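Local atomic coordinates of antibiotic biosynthesis monooxygenase family protein (Shewanella oneidensis, PDB entry 2BBE), a protein that is of unknown function but belongs to a family of dimeric alpha/beta-barrel proteins generally assigned monooxygenase activity, which it may share. Residues I48-N53 with E66-I71. Sequence-based numbering, arbitrary orientation. Where two conformers were deposited one is given.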
# COMPACT_ATOMS: atom_id res chain seq x y z
N ILE A 48 2.08 -4.59 -8.42
CA ILE A 48 2.11 -3.58 -7.33
C ILE A 48 1.62 -4.20 -6.02
O ILE A 48 2.21 -3.98 -4.96
CB ILE A 48 1.24 -2.33 -7.67
CG1 ILE A 48 1.80 -1.60 -8.90
CG2 ILE A 48 1.08 -1.37 -6.45
CD1 ILE A 48 0.81 -0.52 -9.49
N ARG A 49 0.56 -5.00 -6.13
CA ARG A 49 -0.12 -5.57 -4.99
C ARG A 49 -0.68 -6.92 -5.36
O ARG A 49 -1.25 -7.12 -6.46
CB ARG A 49 -1.27 -4.63 -4.52
CG ARG A 49 -2.12 -5.18 -3.42
CD ARG A 49 -3.31 -4.24 -3.07
NE ARG A 49 -2.85 -2.90 -2.72
CZ ARG A 49 -3.59 -1.79 -2.81
NH1 ARG A 49 -4.85 -1.87 -3.25
NH2 ARG A 49 -3.10 -0.62 -2.45
N TYR A 50 -0.53 -7.87 -4.44
CA TYR A 50 -1.11 -9.20 -4.63
C TYR A 50 -1.39 -9.83 -3.27
O TYR A 50 -0.56 -10.58 -2.72
CB TYR A 50 -0.14 -10.05 -5.44
CG TYR A 50 -0.72 -11.29 -6.07
CD1 TYR A 50 -1.72 -11.20 -7.06
CD2 TYR A 50 -0.23 -12.54 -5.71
CE1 TYR A 50 -2.23 -12.35 -7.68
CE2 TYR A 50 -0.73 -13.70 -6.33
CZ TYR A 50 -1.72 -13.59 -7.30
OH TYR A 50 -2.18 -14.74 -7.88
N GLU A 51 -2.57 -9.50 -2.73
CA GLU A 51 -2.89 -9.81 -1.35
C GLU A 51 -4.01 -10.83 -1.28
O GLU A 51 -5.04 -10.68 -1.95
CB GLU A 51 -3.32 -8.54 -0.61
CG GLU A 51 -2.19 -7.51 -0.51
CD GLU A 51 -2.66 -6.22 0.13
OE1 GLU A 51 -3.85 -6.12 0.52
OE2 GLU A 51 -1.82 -5.30 0.24
N LEU A 52 -3.79 -11.87 -0.48
CA LEU A 52 -4.78 -12.93 -0.28
C LEU A 52 -5.56 -12.71 1.03
O LEU A 52 -5.01 -12.21 2.02
CB LEU A 52 -4.07 -14.30 -0.25
CG LEU A 52 -4.94 -15.57 -0.29
CD1 LEU A 52 -5.85 -15.60 -1.56
CD2 LEU A 52 -4.03 -16.81 -0.22
N ASN A 53 -6.84 -13.07 1.02
CA ASN A 53 -7.77 -12.72 2.10
C ASN A 53 -8.78 -13.86 2.30
O ASN A 53 -9.27 -14.45 1.32
CB ASN A 53 -8.53 -11.43 1.75
CG ASN A 53 -7.60 -10.28 1.34
OD1 ASN A 53 -7.23 -10.13 0.15
ND2 ASN A 53 -7.21 -9.48 2.30
N GLU A 66 -5.68 -7.28 -5.95
CA GLU A 66 -4.49 -7.17 -6.78
C GLU A 66 -4.39 -5.79 -7.42
O GLU A 66 -5.43 -5.12 -7.62
CB GLU A 66 -4.53 -8.22 -7.92
CG GLU A 66 -4.99 -9.63 -7.51
CD GLU A 66 -5.14 -10.59 -8.70
OE1 GLU A 66 -4.76 -10.23 -9.84
OE2 GLU A 66 -5.64 -11.72 -8.49
N LYS A 67 -3.17 -5.40 -7.78
CA LYS A 67 -2.91 -4.18 -8.56
C LYS A 67 -1.65 -4.36 -9.40
O LYS A 67 -0.63 -4.89 -8.92
CB LYS A 67 -2.80 -2.93 -7.66
CG LYS A 67 -3.02 -1.60 -8.39
CD LYS A 67 -2.76 -0.35 -7.50
CE LYS A 67 -3.84 -0.12 -6.43
NZ LYS A 67 -3.61 1.16 -5.61
N PHE A 68 -1.72 -3.93 -10.66
CA PHE A 68 -0.63 -4.03 -11.63
C PHE A 68 -0.42 -2.69 -12.31
O PHE A 68 -1.35 -1.87 -12.39
CB PHE A 68 -0.94 -5.11 -12.69
CG PHE A 68 -1.04 -6.49 -12.11
CD1 PHE A 68 -2.26 -6.95 -11.60
CD2 PHE A 68 0.10 -7.31 -12.03
CE1 PHE A 68 -2.35 -8.23 -11.01
CE2 PHE A 68 0.03 -8.57 -11.45
CZ PHE A 68 -1.19 -9.03 -10.94
N VAL A 69 0.80 -2.45 -12.77
CA VAL A 69 1.16 -1.14 -13.32
C VAL A 69 0.31 -0.77 -14.56
O VAL A 69 0.09 0.41 -14.85
CB VAL A 69 2.68 -1.04 -13.63
CG1 VAL A 69 3.50 -1.17 -12.34
CG2 VAL A 69 3.09 -2.08 -14.63
N ASP A 70 -0.16 -1.79 -15.28
CA ASP A 70 -0.97 -1.56 -16.49
C ASP A 70 -1.55 -2.86 -16.99
O ASP A 70 -1.29 -3.91 -16.42
CB ASP A 70 -0.20 -0.83 -17.61
CG ASP A 70 1.09 -1.55 -18.04
OD1 ASP A 70 1.20 -2.78 -17.99
OD2 ASP A 70 2.01 -0.83 -18.47
N ILE A 71 -2.37 -2.80 -18.05
CA ILE A 71 -3.03 -3.99 -18.55
C ILE A 71 -2.02 -4.99 -19.15
O ILE A 71 -2.18 -6.18 -18.99
CB ILE A 71 -4.18 -3.62 -19.57
CG1 ILE A 71 -5.07 -4.85 -19.85
CG2 ILE A 71 -3.61 -2.99 -20.88
CD1 ILE A 71 -5.77 -5.36 -18.61
O HOH W 1 -6.09 -3.21 -5.31
O HOH W 2 -4.28 -14.16 -9.88
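Lys-67 O accepts two backbone bonds, from Ile-48 N at 2.8 Å and from Arg-49 N at 3.0 Å; two residues thus face one, the definition of a classic beta bulge in this antiparallel hairpin. Only the Arg-49 N-H approaches in the carbonyl plane, on a lone pair; that of Ile-48 comes from above it. The return bond, Lys-67 N to Arg-49 O, spans 2.9 Å.

The Lys-67 side chain can be followed outward. Its CB lies 3.9 Å from Arg-49 CB, and CG and CD pass the Ile-48 methyls, CD 4.1 Å from both CG2 and CD1. A bend at chi3 (-72°) then lays CE over one face of the Arg-49 guanidinium, 3.8 Å from NH1. NZ ends 3.7 Å from Arg-49 NH2, a like-charge proximity probably eased by acceptors elsewhere: Gln-105 OE1 bonds NZ, and Glu-51 of the second subunit forms a salt bridge with Arg-49.

On the opposite sheet face, Glu-66 runs alongside Tyr-50, its CD 3.6 Å from CE1 at the ring edge; water 2 joins the phenol to OE2. Here Tyr-50 packs against helix 38-42 and His-77 of helix 71-78, while strand 61-68 lies between strands 47-55 and 8-22.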